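Protein Rv3592 (Mycobacterium tuberculosis, PDB 3HX9) catalyses the oxidative opening of the heme porphyrin ring to mycobilins with release of free iron, as a homodimer of ferredoxin-like subunits. Local coordinates at residues A[55-59]-A[60-64]. Numbering follows the deposited sequence.
Sequences THWES and DEAFQ. With HEM (protoporphyrin IX containing Fe), chain E.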
# COMPACT_ATOMS: atom_id res chain seq x y z
N THR A 55 7.23 -0.45 -0.63
CA THR A 55 8.30 -1.44 -0.82
C THR A 55 7.97 -2.67 0.02
O THR A 55 7.35 -2.58 1.09
CB THR A 55 9.69 -0.93 -0.43
OG1 THR A 55 9.81 -0.82 1.02
CG2 THR A 55 9.94 0.42 -1.07
N HIS A 56 8.39 -3.84 -0.49
CA HIS A 56 8.04 -5.13 0.15
C HIS A 56 9.31 -5.90 0.49
O HIS A 56 10.25 -5.94 -0.33
CB HIS A 56 7.29 -5.94 -0.92
CG HIS A 56 5.99 -5.31 -1.30
ND1 HIS A 56 5.85 -4.40 -2.33
CD2 HIS A 56 4.77 -5.43 -0.72
CE1 HIS A 56 4.57 -4.02 -2.40
NE2 HIS A 56 3.89 -4.66 -1.45
N TRP A 57 9.36 -6.43 1.70
CA TRP A 57 10.56 -7.13 2.18
C TRP A 57 10.14 -8.41 2.86
O TRP A 57 9.08 -8.52 3.44
CB TRP A 57 11.34 -6.29 3.15
CG TRP A 57 11.75 -4.96 2.56
CD1 TRP A 57 10.97 -3.83 2.41
CD2 TRP A 57 13.01 -4.68 1.95
NE1 TRP A 57 11.68 -2.88 1.72
CE2 TRP A 57 12.96 -3.34 1.48
CE3 TRP A 57 14.19 -5.40 1.80
CZ2 TRP A 57 14.05 -2.74 0.79
CZ3 TRP A 57 15.28 -4.83 1.12
CH2 TRP A 57 15.21 -3.48 0.65
N GLU A 58 11.03 -9.39 2.84
CA GLU A 58 10.81 -10.60 3.64
C GLU A 58 10.75 -10.38 5.14
O GLU A 58 10.01 -11.11 5.83
CB GLU A 58 11.97 -11.58 3.36
CG GLU A 58 12.15 -11.83 1.87
CD GLU A 58 12.87 -13.13 1.58
OE1 GLU A 58 13.86 -13.46 2.31
OE2 GLU A 58 12.40 -13.81 0.61
N SER A 59 11.51 -9.42 5.69
CA SER A 59 11.51 -9.14 7.10
C SER A 59 11.87 -7.70 7.36
O SER A 59 12.46 -7.05 6.48
CB SER A 59 12.58 -10.00 7.79
OG SER A 59 13.90 -9.63 7.38
N ASP A 60 11.56 -7.24 8.55
CA ASP A 60 12.03 -5.92 8.95
C ASP A 60 13.57 -5.93 8.97
O ASP A 60 14.19 -4.94 8.59
CB ASP A 60 11.53 -5.58 10.32
CG ASP A 60 12.09 -4.27 10.83
OD1 ASP A 60 11.88 -3.21 10.17
OD2 ASP A 60 12.80 -4.29 11.89
N GLU A 61 14.19 -7.05 9.37
CA GLU A 61 15.69 -6.99 9.44
C GLU A 61 16.29 -6.76 8.06
O GLU A 61 17.33 -6.05 7.93
CB GLU A 61 16.29 -8.26 10.08
CG GLU A 61 16.38 -8.17 11.59
CD GLU A 61 16.41 -9.55 12.29
OE1 GLU A 61 17.30 -10.37 11.92
OE2 GLU A 61 15.55 -9.81 13.20
N ALA A 62 15.65 -7.33 7.03
CA ALA A 62 16.14 -7.18 5.70
C ALA A 62 16.03 -5.73 5.29
O ALA A 62 16.98 -5.14 4.74
CB ALA A 62 15.34 -8.09 4.68
N PHE A 63 14.87 -5.14 5.58
CA PHE A 63 14.70 -3.72 5.28
C PHE A 63 15.74 -2.86 6.03
O PHE A 63 16.40 -2.01 5.42
CB PHE A 63 13.31 -3.25 5.62
CG PHE A 63 13.17 -1.74 5.60
CD1 PHE A 63 13.15 -1.04 4.38
CD2 PHE A 63 13.14 -1.08 6.78
CE1 PHE A 63 13.06 0.35 4.36
CE2 PHE A 63 13.04 0.33 6.84
CZ PHE A 63 13.01 1.03 5.59
N GLN A 64 15.86 -3.07 7.34
CA GLN A 64 16.80 -2.30 8.11
C GLN A 64 18.24 -2.41 7.59
O GLN A 64 19.00 -1.41 7.62
CB GLN A 64 16.72 -2.62 9.57
CG GLN A 64 15.29 -2.40 10.18
CD GLN A 64 14.83 -0.96 10.31
OE1 GLN A 64 15.67 -0.05 10.35
NE2 GLN A 64 13.49 -0.73 10.45
CHA HEM E . 14.02 10.31 -2.06
CHB HEM E . 14.07 6.42 -4.99
CHC HEM E . 12.61 3.66 -1.25
CHD HEM E . 13.44 7.38 1.75
C1A HEM E . 14.09 9.49 -3.17
C2A HEM E . 14.29 9.97 -4.51
C3A HEM E . 14.32 8.90 -5.31
C4A HEM E . 14.10 7.74 -4.53
CMA HEM E . 14.47 8.86 -6.84
CAA HEM E . 14.45 11.47 -4.90
CBA HEM E . 13.06 12.08 -5.08
CGA HEM E . 13.03 13.54 -5.52
O1A HEM E . 12.51 14.34 -4.77
O2A HEM E . 13.52 13.90 -6.60
C1B HEM E . 13.66 5.37 -4.21
C2B HEM E . 13.43 4.03 -4.72
C3B HEM E . 13.01 3.26 -3.69
C4B HEM E . 12.95 4.09 -2.49
CMB HEM E . 13.65 3.55 -6.17
CAB HEM E . 12.61 1.79 -3.83
CBB HEM E . 12.71 0.91 -2.84
C1C HEM E . 12.72 4.43 -0.12
C2C HEM E . 12.35 4.01 1.21
C3C HEM E . 12.57 5.09 1.98
C4C HEM E . 13.09 6.16 1.21
CMC HEM E . 11.69 2.68 1.63
CAC HEM E . 12.33 5.17 3.48
CBC HEM E . 13.02 4.31 4.23
C1D HEM E . 13.66 8.51 1.02
C2D HEM E . 13.79 9.81 1.60
C3D HEM E . 13.96 10.74 0.41
C4D HEM E . 13.90 9.89 -0.77
CMD HEM E . 13.76 10.12 3.13
CAD HEM E . 14.13 12.26 0.47
CBD HEM E . 12.70 12.81 0.41
CGD HEM E . 12.74 14.32 0.69
O1D HEM E . 13.80 14.93 0.54
O2D HEM E . 11.77 14.94 1.18
NA HEM E . 13.96 8.09 -3.20
NB HEM E . 13.38 5.37 -2.87
NC HEM E . 13.20 5.74 -0.10
ND HEM E . 13.67 8.61 -0.36
FE HEM E . 13.24 7.06 -1.66
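Phe-63 lays its CB and the CD1 edge of its ring over one face of the Trp-57 indole. The CB sits 3.9 Å from the centroid of the five-membered ring and only 10° off its normal, a CH-pi contact, while CD1 comes to 3.6 Å from NE1 of Trp-57. With the two planes at 69°, the pair is an edge-to-face stack in which phenylalanine supplies the edge. CG of Phe-63 stands anti to its backbone N (chi1 168°), and this turns the ring along the indole toward the heme, where CZ lies 3.6 Å from CBC of the HEM, near the phenyl plane. Thr-55 borders the same ligand by a methyl, CG2 to HEM CBB at 3.3 Å. Its OG1 meets the indole at the edge, accepting from Trp-57 NE1 at 2.9 Å and lying close to the ring plane; the same hydroxyl is also hydrogen-bonded to Lys-5 O on strand 3-9.

Residues 55-64 form a strand-to-helix junction of the dimeric alpha-beta barrel fold of the antibiotic biosynthesis monooxygenase family: strand 51-57 passes through the short turn 58-59 into helix 60-68, leading to Trp-66, a predicted transition-state stabiliser whose ring also meets Trp-57. Ser-59 is the N-cap. Its OG accepts from Ala-62 N at 2.9 Å, and its carbonyl O receives Phe-63 N in the first helical turn. Ala-62 CB touches Trp-57 at CE3, 4.1 Å away. Gln-64 NE2 reaches back one turn to donate to the syn lone pair of Asp-60 OD1 at 3.0 Å, nearly straight.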